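Local coordinates for chromosomal replication initiator protein dnaA (Aquifex aeolicus, PDB 1L8Q) that binds ATP or ADP and probably attaches to the replication origin to initiate and regulate chromosomal replication, at residues E28-L33 and N59-R64; H52-A57 and Q133-S138; Y66-S71 and L101-D106. All blocks are in the same frame, centred on the assembly; numbering follows the deposited sequence.

Overall arrangement
From the N terminus, helix 20-31 supplies the first half of interaction 1. The chain then forms strand 40-43 and the nucleotide-binding loop and enters helix 50-63. Residues 52-57 open interaction 2 before residues 59-64 close interaction 1, so these two contacts cross. Interaction 3 starts at residues 66-71 and closes at 101-106. It follows interaction 1 in series and nests inside the long loop that interaction 2 closes at strand 133-138. Interaction 1 joins two helices, interaction 2 sets one of them on the parallel sheet, and interaction 3 pairs two strands of that sheet. The centres of interactions 2 and 3 lie about 7 Å apart.

Interaction 1. Residues E28-L33 and N59-R64; sequences EALENL and NEAKKR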
loop_
_atom_site.group_PDB
_atom_site.type_symbol
_atom_site.label_atom_id
_atom_site.label_comp_id
_atom_site.label_asym_id
_atom_site.label_seq_id
_atom_site.Cartn_x
_atom_site.Cartn_y
_atom_site.Cartn_z
ATOM N N GLU A 28 -15.972 9.534 17.319
ATOM C CA GLU A 28 -16.193 9.640 18.749
ATOM C C GLU A 28 -15.123 10.568 19.345
ATOM O O GLU A 28 -15.415 11.406 20.186
ATOM C CB GLU A 28 -16.097 8.262 19.401
ATOM C CG GLU A 28 -17.427 7.543 19.585
ATOM C CD GLU A 28 -17.312 6.023 19.438
ATOM O OE1 GLU A 28 -18.324 5.393 19.082
ATOM O OE2 GLU A 28 -16.223 5.448 19.676
ATOM N N ALA A 29 -13.886 10.422 18.882
ATOM C CA ALA A 29 -12.780 11.191 19.425
ATOM C C ALA A 29 -12.896 12.696 19.143
ATOM O O ALA A 29 -12.462 13.528 19.941
ATOM C CB ALA A 29 -11.470 10.654 18.911
ATOM N N LEU A 30 -13.471 13.037 18.003
ATOM C CA LEU A 30 -13.624 14.425 17.641
ATOM C C LEU A 30 -14.622 15.129 18.547
ATOM O O LEU A 30 -14.530 16.338 18.765
ATOM C CB LEU A 30 -14.049 14.544 16.191
ATOM C CG LEU A 30 -12.878 14.434 15.225
ATOM C CD1 LEU A 30 -13.381 14.286 13.795
ATOM C CD2 LEU A 30 -11.973 15.640 15.364
ATOM N N GLU A 31 -15.559 14.372 19.093
ATOM C CA GLU A 31 -16.563 14.939 19.968
ATOM C C GLU A 31 -16.084 15.068 21.403
ATOM O O GLU A 31 -16.729 15.720 22.218
ATOM C CB GLU A 31 -17.856 14.125 19.900
ATOM C CG GLU A 31 -18.672 14.422 18.650
ATOM C CD GLU A 31 -18.604 15.903 18.254
ATOM O OE1 GLU A 31 -19.217 16.755 18.955
ATOM O OE2 GLU A 31 -17.928 16.215 17.244
ATOM N N ASN A 32 -14.961 14.433 21.712
ATOM C CA ASN A 32 -14.357 14.553 23.019
ATOM C C ASN A 32 -12.830 14.567 22.927
ATOM O O ASN A 32 -12.140 13.847 23.645
ATOM C CB ASN A 32 -14.848 13.454 23.961
ATOM C CG ASN A 32 -14.823 13.896 25.435
ATOM O OD1 ASN A 32 -13.795 14.365 25.947
ATOM N ND2 ASN A 32 -15.969 13.770 26.111
ATOM N N LEU A 33 -12.318 15.419 22.047
ATOM C CA LEU A 33 -10.882 15.543 21.809
ATOM C C LEU A 33 -10.005 15.316 23.019
ATOM O O LEU A 33 -10.172 15.967 24.061
ATOM C CB LEU A 33 -10.553 16.896 21.196
ATOM C CG LEU A 33 -10.698 16.984 19.681
ATOM C CD1 LEU A 33 -10.103 18.289 19.196
ATOM C CD2 LEU A 33 -10.019 15.787 19.006
ATOM N N ASN A 59 -8.881 18.231 9.278
ATOM C CA ASN A 59 -9.688 19.278 8.674
ATOM C C ASN A 59 -10.883 19.648 9.541
ATOM O O ASN A 59 -11.227 20.826 9.650
ATOM C CB ASN A 59 -10.132 18.905 7.260
ATOM C CG ASN A 59 -8.996 18.930 6.282
ATOM O OD1 ASN A 59 -8.051 19.696 6.440
ATOM N ND2 ASN A 59 -9.059 18.078 5.280
ATOM N N GLU A 60 -11.503 18.645 10.158
ATOM C CA GLU A 60 -12.624 18.873 11.053
ATOM C C GLU A 60 -12.197 19.689 12.257
ATOM O O GLU A 60 -12.815 20.709 12.580
ATOM C CB GLU A 60 -13.200 17.551 11.546
ATOM C CG GLU A 60 -14.548 17.201 10.973
ATOM C CD GLU A 60 -15.630 18.157 11.413
ATOM O OE1 GLU A 60 -15.933 18.193 12.621
ATOM O OE2 GLU A 60 -16.183 18.873 10.549
ATOM N N ALA A 61 -11.149 19.232 12.935
ATOM C CA ALA A 61 -10.691 19.912 14.130
ATOM C C ALA A 61 -10.327 21.365 13.814
ATOM O O ALA A 61 -10.513 22.260 14.644
ATOM C CB ALA A 61 -9.517 19.177 14.749
ATOM N N LYS A 62 -9.833 21.606 12.607
ATOM C CA LYS A 62 -9.430 22.954 12.241
ATOM C C LYS A 62 -10.647 23.812 11.952
ATOM O O LYS A 62 -10.720 24.974 12.345
ATOM C CB LYS A 62 -8.498 22.941 11.031
ATOM C CG LYS A 62 -7.861 24.279 10.767
ATOM C CD LYS A 62 -6.759 24.177 9.738
ATOM C CE LYS A 62 -7.335 24.117 8.340
ATOM N NZ LYS A 62 -6.316 24.494 7.325
ATOM N N LYS A 63 -11.604 23.219 11.258
ATOM C CA LYS A 63 -12.837 23.898 10.924
ATOM C C LYS A 63 -13.596 24.242 12.202
ATOM O O LYS A 63 -14.460 25.110 12.209
ATOM C CB LYS A 63 -13.676 23.018 9.990
ATOM C CG LYS A 63 -15.162 23.347 9.928
ATOM C CD LYS A 63 -15.852 22.540 8.825
ATOM C CE LYS A 63 -15.081 21.260 8.529
ATOM N NZ LYS A 63 -15.817 20.326 7.622
ATOM N N ARG A 64 -13.248 23.565 13.291
ATOM C CA ARG A 64 -13.888 23.810 14.574
ATOM C C ARG A 64 -13.098 24.812 15.394
ATOM O O ARG A 64 -13.582 25.292 16.420
ATOM C CB ARG A 64 -14.070 22.507 15.348
ATOM C CG ARG A 64 -15.359 21.790 15.024
ATOM C CD ARG A 64 -15.210 20.291 14.842
ATOM N NE ARG A 64 -15.377 19.554 16.088
ATOM C CZ ARG A 64 -16.241 18.566 16.248
ATOM N NH1 ARG A 64 -17.027 18.193 15.241
ATOM N NH2 ARG A 64 -16.326 17.951 17.417
#
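Leu30 and Glu31, at the end of helix 20-31, meet Glu60, Ala61 and Arg64 near the end of helix 50-63. The backbones come nearest at Leu30 and Ala61, whose CA atoms are 7.1 Å apart.

The apolar part rests on Leu30. Its two methyl groups divide between neighbouring residues of the other helix. Leu30 CD1 lies 4.0 Å from Glu60 CB, and Leu30 CD2 lies 4.3 Å from Ala61 CB. The aliphatic base of Glu60 therefore packs on leucine while its carboxylate turns to Arg64 and Lys63. Leu30 CB also lies over one face of the Arg64 guanidinium, 4.3 Å from Arg64 NH2.

The charged part is a network of Glu31, Glu60, Lys63 and Arg64. The Glu31 chain starts away from the other helix but bends at chi2 (-37°), and its end comes back to Arg64. OE2 of Glu31 sits at the edge of the guanidinium, close to its plane, and forms a salt bridge with it. Arg64 NH1 gives Glu31 OE2 a weak bond of 3.0 Å. NH2 is also modelled against OE2 of Glu31, but the distance is too short for its detail to be relied on. The carboxylate and guanidinium planes stand 72° apart, so the two groups do not lie flat against each other. Arg64 NH1 also bonds to Glu60 OE1 at 2.8 Å. The guanidinium thus joins two carboxylates, and its charge would probably ease the repulsion between them. Lys63 NZ adds a weak bridge to Glu60 OE2.

The contact lies within the AAA+ domain, where helices 20-31 and 50-63 meet. Ala29 and Leu33 touch Gln133 of strand 133-138, and Leu33 also packs on Tyr66, just ahead of strand 68-72. The two helix ends meet beside the start of strand 133-138 and the approach to strand 68-72.

Interaction 2. Residues H52-A57 and Q133-S138; sequences HLLQAA and QIILAS. With ADP (adenosine-5'-diphosphate), chain C.
Leu54 of helix 50-63 meets Ile135 and Ala137 of strand 133-138, and these three residues bury the most surface. The short helix and strand segments run nearly antiparallel, at 162°, with their axes 9.3 Å apart.

Leu54 is the centre of the contact. Its branch end comes closer to the strand than its first bond suggests. Leu54 CD1 lies 3.7 Å from Ile135 CG2. Leu54 CD2 lies 3.6 Å from Ala137 CB, and Leu54 CD1 is almost as near to that methyl. The leucine fork therefore covers Ala137 CB with both methyls and has Ile135 beside it.

Ile135 points toward the helix and uses both its branches. CG2 takes Leu54. The other branch runs extended through chi2 (-179°), and Ile135 CD1 reaches 4.2 Å from Ala57 CB, about one helical turn after Leu54. Ala137 is small, and its methyl also touches Asp105 of the neighbouring strand 101-105.

At the start of the helix segment, His52 turns to the nucleotide. His52 N bonds to ADP O1A at 2.6 Å. CG is anti to the backbone N (chi1 -176°), and His52 ND1 meets the ribose hydroxyl ADP O2' at 2.6 Å, at the edge of the ring. NE2 is bonded to Thr9 O, so the ring is held at two points. Tyr8 and Phe13 meet it edge-to-face. An alanine here would probably keep the backbone bond to the phosphate but leave O2' and Thr9 O without their imidazole partner.

Helix and strand meet through apolar contacts, while the polar groups of His52 turn to ADP and Thr9. The helix that follows the P-loop is thus seated on the sheet by methyl groups, and its first turn presents His52 to the phosphate and ribose.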
loop_
_atom_site.group_PDB
_atom_site.type_symbol
_atom_site.label_atom_id
_atom_site.label_comp_id
_atom_site.label_asym_id
_atom_site.label_seq_id
_atom_site.Cartn_x
_atom_site.Cartn_y
_atom_site.Cartn_z
ATOM N N HIS A 52 -6.282 9.457 4.404
ATOM C CA HIS A 52 -7.531 10.131 4.220
ATOM C C HIS A 52 -8.204 10.400 5.573
ATOM O O HIS A 52 -8.679 11.507 5.839
ATOM C CB HIS A 52 -8.434 9.271 3.347
ATOM C CG HIS A 52 -9.734 9.918 3.007
ATOM N ND1 HIS A 52 -10.198 10.017 1.713
ATOM C CD2 HIS A 52 -10.668 10.508 3.790
ATOM C CE1 HIS A 52 -11.369 10.629 1.715
ATOM N NE2 HIS A 52 -11.677 10.936 2.963
ATOM N N LEU A 53 -8.247 9.385 6.426
ATOM C CA LEU A 53 -8.922 9.509 7.702
ATOM C C LEU A 53 -8.195 10.488 8.641
ATOM O O LEU A 53 -8.841 11.310 9.312
ATOM C CB LEU A 53 -9.067 8.137 8.344
ATOM C CG LEU A 53 -10.057 7.933 9.478
ATOM C CD1 LEU A 53 -11.433 8.405 9.076
ATOM C CD2 LEU A 53 -10.089 6.459 9.818
ATOM N N LEU A 54 -6.866 10.409 8.695
ATOM C CA LEU A 54 -6.116 11.332 9.546
ATOM C C LEU A 54 -6.387 12.767 9.111
ATOM O O LEU A 54 -6.679 13.642 9.929
ATOM C CB LEU A 54 -4.620 11.058 9.469
ATOM C CG LEU A 54 -3.979 10.224 10.578
ATOM C CD1 LEU A 54 -4.734 8.945 10.823
ATOM C CD2 LEU A 54 -2.523 9.950 10.209
ATOM N N GLN A 55 -6.311 13.001 7.812
ATOM C CA GLN A 55 -6.472 14.336 7.306
ATOM C C GLN A 55 -7.905 14.841 7.395
ATOM O O GLN A 55 -8.145 16.046 7.525
ATOM C CB GLN A 55 -5.949 14.428 5.885
ATOM C CG GLN A 55 -4.493 14.081 5.778
ATOM C CD GLN A 55 -3.700 15.184 5.147
ATOM O OE1 GLN A 55 -2.554 14.984 4.758
ATOM N NE2 GLN A 55 -4.297 16.355 5.051
ATOM N N ALA A 56 -8.862 13.932 7.319
ATOM C CA ALA A 56 -10.246 14.344 7.458
ATOM C C ALA A 56 -10.483 14.784 8.903
ATOM O O ALA A 56 -11.181 15.766 9.142
ATOM C CB ALA A 56 -11.177 13.241 7.070
ATOM N N ALA A 57 -9.898 14.066 9.861
ATOM C CA ALA A 57 -10.002 14.457 11.261
ATOM C C ALA A 57 -9.396 15.840 11.450
ATOM O O ALA A 57 -9.993 16.705 12.072
ATOM C CB ALA A 57 -9.290 13.430 12.175
ATOM N N GLN A 133 -5.107 15.533 21.705
ATOM C CA GLN A 133 -5.384 14.346 20.911
ATOM C C GLN A 133 -4.235 13.960 20.018
ATOM O O GLN A 133 -3.658 14.794 19.329
ATOM C CB GLN A 133 -6.654 14.535 20.079
ATOM C CG GLN A 133 -7.070 13.303 19.284
ATOM C CD GLN A 133 -7.630 12.183 20.176
ATOM O OE1 GLN A 133 -8.616 12.381 20.888
ATOM N NE2 GLN A 133 -6.998 11.024 20.139
ATOM N N ILE A 134 -3.909 12.682 20.030
ATOM C CA ILE A 134 -2.877 12.158 19.175
ATOM C C ILE A 134 -3.498 11.087 18.312
ATOM O O ILE A 134 -4.204 10.216 18.813
ATOM C CB ILE A 134 -1.776 11.539 20.009
ATOM C CG1 ILE A 134 -1.157 12.584 20.945
ATOM C CG2 ILE A 134 -0.721 10.921 19.111
ATOM C CD1 ILE A 134 -0.425 11.970 22.127
ATOM N N ILE A 135 -3.278 11.168 17.004
ATOM C CA ILE A 135 -3.715 10.116 16.123
ATOM C C ILE A 135 -2.531 9.663 15.290
ATOM O O ILE A 135 -1.891 10.469 14.619
ATOM C CB ILE A 135 -4.853 10.580 15.236
ATOM C CG1 ILE A 135 -5.973 11.141 16.079
ATOM C CG2 ILE A 135 -5.399 9.421 14.397
ATOM C CD1 ILE A 135 -7.143 11.588 15.273
ATOM N N LEU A 136 -2.215 8.372 15.375
ATOM C CA LEU A 136 -1.118 7.805 14.621
ATOM C C LEU A 136 -1.686 6.903 13.573
ATOM O O LEU A 136 -2.797 6.403 13.721
ATOM C CB LEU A 136 -0.212 6.964 15.520
ATOM C CG LEU A 136 0.579 7.640 16.625
ATOM C CD1 LEU A 136 0.925 9.056 16.257
ATOM C CD2 LEU A 136 -0.236 7.608 17.851
ATOM N N ALA A 137 -0.925 6.678 12.513
ATOM C CA ALA A 137 -1.306 5.709 11.500
ATOM C C ALA A 137 -0.054 4.964 11.078
ATOM O O ALA A 137 1.061 5.522 11.099
ATOM C CB ALA A 137 -1.926 6.370 10.340
ATOM N N SER A 138 -0.228 3.693 10.730
ATOM C CA SER A 138 0.892 2.844 10.389
ATOM C C SER A 138 0.431 1.784 9.436
ATOM O O SER A 138 -0.762 1.554 9.298
ATOM C CB SER A 138 1.472 2.192 11.627
ATOM O OG SER A 138 2.318 1.110 11.253
HETATM P PB ADP C . -3.444 4.929 2.745
HETATM O O1B ADP C . -3.071 6.239 3.456
HETATM O O2B ADP C . -3.982 3.862 3.653
HETATM O O3B ADP C . -2.405 4.458 1.777
HETATM P PA ADP C . -5.083 6.803 1.597
HETATM O O1A ADP C . -5.724 7.428 2.823
HETATM O O2A ADP C . -3.825 7.529 1.149
HETATM O O3A ADP C . -4.704 5.279 1.858
HETATM O "O5'" ADP C . -6.154 6.704 0.423
HETATM C "C5'" ADP C . -5.779 6.236 -0.859
HETATM C "C4'" ADP C . -6.791 6.813 -1.818
HETATM O "O4'" ADP C . -8.036 6.093 -1.722
HETATM C "C3'" ADP C . -7.100 8.239 -1.421
HETATM O "O3'" ADP C . -7.383 8.915 -2.637
HETATM C "C2'" ADP C . -8.355 8.098 -0.589
HETATM O "O2'" ADP C . -9.182 9.247 -0.513
HETATM C "C1'" ADP C . -9.074 6.957 -1.254
HETATM N N9 ADP C . -9.874 6.290 -0.218
HETATM C C8 ADP C . -9.415 5.436 0.727
HETATM N N7 ADP C . -10.444 5.017 1.523
HETATM C C5 ADP C . -11.559 5.623 1.098
HETATM C C6 ADP C . -12.975 5.630 1.490
HETATM N N6 ADP C . -13.419 4.894 2.521
HETATM N N1 ADP C . -13.818 6.395 0.787
HETATM C C2 ADP C . -13.405 7.140 -0.258
HETATM N N3 ADP C . -12.123 7.171 -0.667
HETATM C C4 ADP C . -11.182 6.457 -0.042
#

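Interaction 3. Residues Y66-S71 and L101-D106; sequences YRVIYS and LLLLDD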
loop_
_atom_site.group_PDB
_atom_site.type_symbol
_atom_site.label_atom_id
_atom_site.label_comp_id
_atom_site.label_asym_id
_atom_site.label_seq_id
_atom_site.Cartn_x
_atom_site.Cartn_y
_atom_site.Cartn_z
ATOM N N TYR A 66 -9.554 24.273 16.253
ATOM C CA TYR A 66 -8.403 23.679 16.937
ATOM C C TYR A 66 -7.084 23.868 16.181
ATOM O O TYR A 66 -7.059 23.962 14.964
ATOM C CB TYR A 66 -8.640 22.187 17.189
ATOM C CG TYR A 66 -9.757 21.888 18.153
ATOM C CD1 TYR A 66 -9.568 22.017 19.519
ATOM C CD2 TYR A 66 -11.001 21.469 17.700
ATOM C CE1 TYR A 66 -10.586 21.744 20.409
ATOM C CE2 TYR A 66 -12.025 21.193 18.580
ATOM C CZ TYR A 66 -11.815 21.333 19.937
ATOM O OH TYR A 66 -12.832 21.065 20.837
ATOM N N ARG A 67 -5.992 23.914 16.927
ATOM C CA ARG A 67 -4.654 24.022 16.370
ATOM C C ARG A 67 -4.193 22.604 15.977
ATOM O O ARG A 67 -4.167 21.692 16.815
ATOM C CB ARG A 67 -3.733 24.600 17.444
ATOM C CG ARG A 67 -2.707 25.632 16.965
ATOM C CD ARG A 67 -1.949 26.308 18.115
ATOM N NE ARG A 67 -1.204 27.488 17.681
ATOM C CZ ARG A 67 -1.467 28.723 18.093
ATOM N NH1 ARG A 67 -2.466 28.942 18.951
ATOM N NH2 ARG A 67 -0.734 29.745 17.648
ATOM N N VAL A 68 -3.835 22.408 14.709
ATOM C CA VAL A 68 -3.545 21.061 14.223
ATOM C C VAL A 68 -2.227 20.941 13.498
ATOM O O VAL A 68 -1.839 21.831 12.791
ATOM C CB VAL A 68 -4.631 20.604 13.214
ATOM C CG1 VAL A 68 -4.366 19.183 12.735
ATOM C CG2 VAL A 68 -6.014 20.725 13.807
ATOM N N ILE A 69 -1.541 19.826 13.663
ATOM C CA ILE A 69 -0.420 19.548 12.788
ATOM C C ILE A 69 -0.526 18.143 12.220
ATOM O O ILE A 69 -0.874 17.191 12.921
ATOM C CB ILE A 69 0.944 19.751 13.466
ATOM C CG1 ILE A 69 1.330 21.221 13.454
ATOM C CG2 ILE A 69 2.015 19.067 12.663
ATOM C CD1 ILE A 69 2.812 21.460 13.720
ATOM N N TYR A 70 -0.261 18.027 10.928
ATOM C CA TYR A 70 -0.192 16.742 10.292
ATOM C C TYR A 70 1.189 16.566 9.751
ATOM O O TYR A 70 1.771 17.493 9.230
ATOM C CB TYR A 70 -1.165 16.637 9.138
ATOM C CG TYR A 70 -0.839 15.468 8.217
ATOM C CD1 TYR A 70 -1.386 14.203 8.431
ATOM C CD2 TYR A 70 0.039 15.624 7.157
ATOM C CE1 TYR A 70 -1.082 13.145 7.611
ATOM C CE2 TYR A 70 0.359 14.569 6.337
ATOM C CZ TYR A 70 -0.203 13.332 6.565
ATOM O OH TYR A 70 0.121 12.284 5.719
ATOM N N SER A 71 1.711 15.361 9.843
ATOM C CA SER A 71 3.007 15.110 9.275
ATOM C C SER A 71 3.285 13.617 9.207
ATOM O O SER A 71 2.856 12.856 10.068
ATOM C CB SER A 71 4.080 15.830 10.092
ATOM O OG SER A 71 5.349 15.315 9.767
ATOM N N LEU A 101 -4.253 18.874 18.264
ATOM C CA LEU A 101 -4.390 17.642 17.497
ATOM C C LEU A 101 -3.114 17.346 16.719
ATOM O O LEU A 101 -2.774 18.078 15.804
ATOM C CB LEU A 101 -5.535 17.787 16.482
ATOM C CG LEU A 101 -6.348 16.529 16.090
ATOM C CD1 LEU A 101 -6.798 16.554 14.632
ATOM C CD2 LEU A 101 -5.648 15.199 16.408
ATOM N N LEU A 102 -2.421 16.272 17.072
ATOM C CA LEU A 102 -1.230 15.867 16.349
ATOM C C LEU A 102 -1.555 14.629 15.492
ATOM O O LEU A 102 -2.145 13.647 15.971
ATOM C CB LEU A 102 -0.084 15.584 17.325
ATOM C CG LEU A 102 1.110 14.816 16.770
ATOM C CD1 LEU A 102 1.675 15.536 15.609
ATOM C CD2 LEU A 102 2.168 14.642 17.819
ATOM N N LEU A 103 -1.215 14.686 14.218
ATOM C CA LEU A 103 -1.468 13.565 13.338
ATOM C C LEU A 103 -0.151 13.108 12.757
ATOM O O LEU A 103 0.440 13.826 11.933
ATOM C CB LEU A 103 -2.393 13.986 12.202
ATOM C CG LEU A 103 -3.729 14.667 12.546
ATOM C CD1 LEU A 103 -4.299 15.295 11.303
ATOM C CD2 LEU A 103 -4.725 13.690 13.155
ATOM N N LEU A 104 0.325 11.944 13.201
ATOM C CA LEU A 104 1.573 11.397 12.711
ATOM C C LEU A 104 1.275 10.194 11.845
ATOM O O LEU A 104 0.794 9.147 12.340
ATOM C CB LEU A 104 2.489 11.005 13.865
ATOM C CG LEU A 104 3.968 10.975 13.483
ATOM C CD1 LEU A 104 4.425 12.380 13.072
ATOM C CD2 LEU A 104 4.833 10.424 14.596
ATOM N N ASP A 105 1.555 10.331 10.553
ATOM C CA ASP A 105 1.215 9.320 9.573
ATOM C C ASP A 105 2.430 8.461 9.264
ATOM O O ASP A 105 3.547 8.944 9.331
ATOM C CB ASP A 105 0.775 10.035 8.308
ATOM C CG ASP A 105 -0.130 9.196 7.436
ATOM O OD1 ASP A 105 -0.346 8.002 7.741
ATOM O OD2 ASP A 105 -0.685 9.668 6.422
ATOM N N ASP A 106 2.211 7.190 8.929
ATOM C CA ASP A 106 3.296 6.272 8.557
ATOM C C ASP A 106 4.386 6.034 9.626
ATOM O O ASP A 106 5.581 5.996 9.316
ATOM C CB ASP A 106 3.932 6.699 7.240
ATOM C CG ASP A 106 2.970 6.577 6.056
ATOM O OD1 ASP A 106 3.074 7.406 5.111
ATOM O OD2 ASP A 106 2.075 5.700 5.978
#
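Tyr70 meets Asp105 and Leu103 across two parallel strands, 68-72 and 101-105. Tyr70 OH donates to Asp105 OD2 at 2.8 Å, using the anti lone pair of that oxygen. OD2 lies in the plane of the tyrosine ring, and the carboxylate is turned 70° from it. Tyr70 CG is anti to the backbone N (chi1 164°). The ring then passes Leu103, with Tyr70 CD1 3.9 Å from Leu103 CB.

Val68 and Leu101 lie side by side on the same face, Val68 CG2 to Leu101 CB 4.0 Å. Val68 CG1 also touches Leu103 CD1, at 4.1 Å.

The backbone sets this register. Ile69 N bonds to Leu101 O, and Leu103 N to Ile69 O at 2.8 Å. Ser71 N bonds to Leu103 O, and Asp105 N to Ser71 O at 2.9 Å. A weak bond from Leu101 N to Arg67 O starts the series.

Further out, helix 50-63 covers the face with Tyr70 and Leu101, and helix 89-97 covers the face with Ile69 and Leu102. Thr51, which binds magnesium, also bonds to Asp105 OD2.

Asp105 ends an apolar strand and Asp106 follows it, as in a Walker B motif. Asp105 binds ATP and Asp106 magnesium. OD2 of Asp105 is thus gripped by two hydroxyls, which probably fix its rotation beside the nucleotide and metal.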